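Local coordinates for amoebiasin-2 (Entamoeba histolytica, PDB 3M88), which inhibits the amoeba's cysteine proteases CP1, CP2 and, less strongly, CP5 by wedging three loops into the substrate-binding site, at residues T48-Q53 with Q75-K80; I86-S91 with R102-S107. All coordinates share one frame; numbering follows the deposited sequence.

Contact 1 of 2, residues T48-Q53 with Q75-K80; sequences TFSLSQ and QLKPLK
Phe49 and Leu76 make the tight side of this contact. The leucine side chain crosses the phenylalanine at about a right angle: CB packs 3.9 Å from Phe49 CD1, and CD1 of Leu76 lies over one ring face. Thr48 CG2 covers the opposite face, 3.6 Å above the ring plane. With CG anti to its own carbonyl carbon (chi1 -66°), the ring is carried into the interior, where Ile26 and Ile110 also touch it. Leu51 lies on the same face as Leu76 but out at the solvent, its CD1 3.8 Å from Leu76 CD2. The strands form an antiparallel hairpin of the chagasin-type inhibitor fold, joined through the DE loop, strand 49-58 being the outer strand of its sheet. Ser50 and Lys77 exchange backbone bonds, Ser50 N to Lys77 O being 2.7 Å. Beyond Pro78, Leu79 N donates to Thr48 O at 2.7 Å from above the carbonyl plane. Toward the other end, Ser52 and Gln53 both face Gln75 in a classic beta bulge. Gln75 O takes Ser52 N at 2.8 Å, with weak additional bonds from Ser52 OG and Gln53 N. On the looser side, Gln53 and Gln75 run side by side, amide planes 28° apart and Gln75 NE2 3.9 Å from Gln53 CD; Gln53 NE2 hydrogen-bonds Thr55 OG1. A water bridges Ser50 OG, 2.9 Å away, and Pro78 O, while Lys77 NZ hydrogen-bonds Asn23 OD1.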
# COMPACT_ATOMS: atom_id res chain seq x y z
N THR A 48 5.04 -7.62 12.08
CA THR A 48 3.79 -8.17 11.57
C THR A 48 3.83 -8.55 10.08
O THR A 48 3.25 -9.56 9.67
CB THR A 48 2.61 -7.22 11.85
OG1 THR A 48 2.35 -7.18 13.26
CG2 THR A 48 1.35 -7.69 11.14
N PHE A 49 4.49 -7.73 9.27
CA PHE A 49 4.64 -8.01 7.85
C PHE A 49 6.10 -7.92 7.43
O PHE A 49 6.85 -7.11 7.97
CB PHE A 49 3.87 -6.98 7.02
CG PHE A 49 2.38 -7.03 7.18
CD1 PHE A 49 1.64 -8.07 6.62
CD2 PHE A 49 1.72 -6.05 7.89
CE1 PHE A 49 0.26 -8.12 6.77
CE2 PHE A 49 0.35 -6.10 8.04
CZ PHE A 49 -0.38 -7.13 7.50
N SER A 50 6.49 -8.72 6.45
CA SER A 50 7.72 -8.43 5.72
C SER A 50 7.40 -7.82 4.35
O SER A 50 6.38 -8.14 3.74
CB SER A 50 8.61 -9.67 5.58
OG SER A 50 7.94 -10.72 4.92
N LEU A 51 8.25 -6.90 3.90
CA LEU A 51 8.08 -6.27 2.60
C LEU A 51 8.61 -7.22 1.54
O LEU A 51 9.82 -7.42 1.43
CB LEU A 51 8.90 -4.99 2.55
CG LEU A 51 8.70 -4.11 1.33
CD1 LEU A 51 7.25 -3.65 1.25
CD2 LEU A 51 9.65 -2.92 1.40
N SER A 52 7.74 -7.83 0.76
CA SER A 52 8.26 -8.79 -0.21
C SER A 52 8.59 -8.09 -1.54
O SER A 52 9.43 -8.57 -2.30
CB SER A 52 7.33 -10.00 -0.38
OG SER A 52 6.12 -9.65 -1.00
N GLN A 53 7.96 -6.94 -1.78
CA GLN A 53 8.30 -6.13 -2.95
C GLN A 53 7.73 -4.72 -2.80
O GLN A 53 6.60 -4.55 -2.34
CB GLN A 53 7.78 -6.78 -4.23
CG GLN A 53 8.05 -5.97 -5.49
CD GLN A 53 7.84 -6.77 -6.76
OE1 GLN A 53 8.02 -7.99 -6.76
NE2 GLN A 53 7.47 -6.09 -7.84
N GLN A 75 3.95 -5.02 -1.71
CA GLN A 75 3.45 -6.36 -1.44
C GLN A 75 3.98 -6.76 -0.07
O GLN A 75 5.19 -6.73 0.17
CB GLN A 75 3.92 -7.36 -2.49
CG GLN A 75 3.60 -6.97 -3.90
CD GLN A 75 3.87 -8.10 -4.88
OE1 GLN A 75 3.83 -9.27 -4.52
NE2 GLN A 75 4.15 -7.74 -6.13
N LEU A 76 3.06 -7.12 0.81
CA LEU A 76 3.38 -7.49 2.18
C LEU A 76 3.04 -8.94 2.41
O LEU A 76 2.02 -9.44 1.94
CB LEU A 76 2.59 -6.62 3.16
CG LEU A 76 2.84 -5.12 2.99
CD1 LEU A 76 1.90 -4.32 3.89
CD2 LEU A 76 4.28 -4.79 3.32
N LYS A 77 3.91 -9.62 3.14
CA LYS A 77 3.68 -11.00 3.53
C LYS A 77 3.61 -11.01 5.05
O LYS A 77 4.48 -10.44 5.72
CB LYS A 77 4.83 -11.88 3.05
CG LYS A 77 4.67 -13.36 3.39
CD LYS A 77 5.90 -14.15 2.98
CE LYS A 77 5.64 -15.64 3.08
NZ LYS A 77 4.52 -16.05 2.19
N PRO A 78 2.58 -11.67 5.61
CA PRO A 78 2.43 -11.78 7.06
C PRO A 78 3.61 -12.49 7.70
O PRO A 78 4.10 -13.50 7.19
CB PRO A 78 1.18 -12.66 7.23
CG PRO A 78 0.50 -12.65 5.92
CD PRO A 78 1.57 -12.46 4.88
N LEU A 79 4.07 -11.95 8.83
CA LEU A 79 5.10 -12.59 9.63
C LEU A 79 4.45 -13.43 10.72
O LEU A 79 4.95 -14.50 11.06
CB LEU A 79 6.00 -11.54 10.29
CG LEU A 79 7.21 -11.10 9.48
CD1 LEU A 79 8.02 -10.11 10.29
CD2 LEU A 79 8.05 -12.33 9.13
N LYS A 80 3.34 -12.92 11.26
CA LYS A 80 2.68 -13.53 12.42
C LYS A 80 1.17 -13.49 12.23
O LYS A 80 0.67 -12.59 11.58
CB LYS A 80 3.01 -12.75 13.69
CG LYS A 80 4.50 -12.62 14.00
CD LYS A 80 4.73 -11.68 15.18
CE LYS A 80 6.19 -11.69 15.63
NZ LYS A 80 7.16 -11.47 14.52
O HOH W 1 7.12 -13.15 6.29

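Contact 2 of 2, residues I86-S91 with R102-S107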
# COMPACT_ATOMS: atom_id res chain seq x y z
N ILE A 86 -2.90 -1.15 8.66
CA ILE A 86 -1.92 -0.55 7.76
C ILE A 86 -2.41 0.86 7.44
O ILE A 86 -3.57 1.05 7.11
CB ILE A 86 -1.83 -1.34 6.43
CG1 ILE A 86 -1.45 -2.79 6.69
CG2 ILE A 86 -0.85 -0.67 5.47
CD1 ILE A 86 -1.55 -3.66 5.45
N LYS A 87 -1.52 1.84 7.56
CA LYS A 87 -1.89 3.23 7.25
C LYS A 87 -1.00 3.78 6.15
O LYS A 87 0.22 3.59 6.18
CB LYS A 87 -1.77 4.11 8.50
CG LYS A 87 -2.74 3.73 9.61
CD LYS A 87 -2.77 4.75 10.73
CE LYS A 87 -3.83 4.39 11.76
NZ LYS A 87 -3.50 3.12 12.48
N LEU A 88 -1.61 4.45 5.19
CA LEU A 88 -0.86 5.10 4.11
C LEU A 88 -1.15 6.59 4.12
O LEU A 88 -2.28 7.00 4.40
CB LEU A 88 -1.28 4.56 2.74
CG LEU A 88 -1.03 3.18 2.11
CD1 LEU A 88 0.43 2.95 1.70
CD2 LEU A 88 -1.57 2.04 2.93
N GLY A 89 -0.14 7.39 3.80
CA GLY A 89 -0.32 8.81 3.64
C GLY A 89 0.31 9.24 2.33
O GLY A 89 1.38 8.76 1.99
N TYR A 90 -0.36 10.13 1.61
CA TYR A 90 0.18 10.73 0.40
C TYR A 90 0.61 12.16 0.72
O TYR A 90 -0.22 13.03 1.00
CB TYR A 90 -0.91 10.76 -0.67
CG TYR A 90 -0.45 11.05 -2.08
CD1 TYR A 90 0.46 10.22 -2.74
CD2 TYR A 90 -0.96 12.13 -2.78
CE1 TYR A 90 0.85 10.48 -4.06
CE2 TYR A 90 -0.59 12.39 -4.09
CZ TYR A 90 0.31 11.56 -4.73
OH TYR A 90 0.68 11.84 -6.03
N SER A 91 1.91 12.41 0.67
CA SER A 91 2.42 13.72 1.06
C SER A 91 3.78 14.02 0.44
O SER A 91 4.42 13.13 -0.12
CB SER A 91 2.52 13.81 2.58
OG SER A 91 3.37 12.79 3.08
N ARG A 102 -3.85 13.00 1.42
CA ARG A 102 -4.85 11.95 1.48
C ARG A 102 -4.30 10.86 2.39
O ARG A 102 -3.08 10.68 2.45
CB ARG A 102 -5.13 11.37 0.08
CG ARG A 102 -5.73 12.35 -0.93
CD ARG A 102 -7.18 12.73 -0.58
NE ARG A 102 -8.09 11.61 -0.76
CZ ARG A 102 -8.88 11.45 -1.81
NH1 ARG A 102 -8.90 12.37 -2.78
NH2 ARG A 102 -9.68 10.40 -1.89
N SER A 103 -5.18 10.17 3.10
CA SER A 103 -4.79 9.05 3.94
C SER A 103 -5.60 7.82 3.54
O SER A 103 -6.71 7.95 3.07
CB SER A 103 -5.07 9.35 5.41
OG SER A 103 -4.17 10.32 5.92
N LEU A 104 -5.02 6.63 3.73
CA LEU A 104 -5.77 5.38 3.58
C LEU A 104 -5.51 4.54 4.81
O LEU A 104 -4.42 4.57 5.36
CB LEU A 104 -5.28 4.59 2.37
CG LEU A 104 -5.39 5.28 1.01
CD1 LEU A 104 -4.69 4.43 -0.05
CD2 LEU A 104 -6.85 5.49 0.67
N THR A 105 -6.51 3.78 5.23
CA THR A 105 -6.37 2.87 6.35
C THR A 105 -6.96 1.51 6.00
O THR A 105 -8.07 1.44 5.46
CB THR A 105 -7.10 3.40 7.60
OG1 THR A 105 -6.73 4.76 7.84
CG2 THR A 105 -6.75 2.55 8.82
N TYR A 106 -6.24 0.43 6.30
CA TYR A 106 -6.79 -0.90 6.08
C TYR A 106 -6.66 -1.72 7.36
O TYR A 106 -5.63 -1.65 8.02
CB TYR A 106 -6.06 -1.65 4.96
CG TYR A 106 -5.95 -0.92 3.64
CD1 TYR A 106 -7.06 -0.72 2.84
CD2 TYR A 106 -4.71 -0.52 3.16
CE1 TYR A 106 -6.95 -0.09 1.60
CE2 TYR A 106 -4.59 0.11 1.93
CZ TYR A 106 -5.71 0.32 1.16
OH TYR A 106 -5.59 0.94 -0.06
N SER A 107 -7.69 -2.49 7.70
CA SER A 107 -7.59 -3.40 8.82
C SER A 107 -7.37 -4.80 8.29
O SER A 107 -8.03 -5.23 7.35
CB SER A 107 -8.86 -3.36 9.67
OG SER A 107 -9.12 -2.04 10.11
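Leu88 leans across to Tyr106 in the antiparallel hairpin that carries the FG loop, part of the inhibitor's protease-blocking wedge. Their side chains cross at a slant, and the contact is made by one branch: CD2 of the leucine lies 3.7 Å from Tyr106 CE2. Both have CG anti to the carbonyl carbon and next to the backbone N (chi1 -71° for Leu88), and with the leucine's CD1 swung to a chi2 of -72°, CD2 is the methyl presented to the ring. Leu88 also sits opposite Leu104, CB to CB at 4.0 Å, and Ile86 CB stands 4.4 Å from Tyr106 CD2. Ile86, Leu88, Leu104 and Tyr106 share one face of the sheet, turned to the core, where Leu30 of strand 25-32 packs on Leu88, Leu104 and Tyr106. The phenol of Tyr106 is anchored by a hydrogen bond from its OH to the carbonyl of Thr10. Tyr90 begins on this face too, but its end leads away from Arg102 toward the BC loop, where its ring meets that of Tyr38 and its OH bonds the backbone N of Asn33. Lys87, Ser103 and Thr105 occupy the other face, the lysine and threonine touching only lightly through CG and CG2. Paired backbone bonds fix the register at Ile86-Tyr106 and Leu88-Leu104. Arg102 ends the FG loop, and its O accepts Tyr90 N at 2.9 Å, with an N-H...O angle of 173°.

Overall arrangement
After strands 6-9 and 17-20, the chain runs through strand 25-32, the BC loop and strand 39-43 before strand 49-58 opens contact 1. It passes through the DE loop and returns as strand 70-78, so that contact 1 closes a loop with 21 residues between its segments. Strand 82-91 follows directly and opens contact 2, which closes around the FG loop when strand 102-110 comes back. The two contacts stand in series, neither nesting nor crossing. They belong to different four-stranded sheets, with centres about 17 Å apart, yet they meet between the sheets: Leu76 CD1 packs 3.8 Å from Ile86 CD1, and Phe49 CE2 lies 4.0 Å from Ile86 CG1.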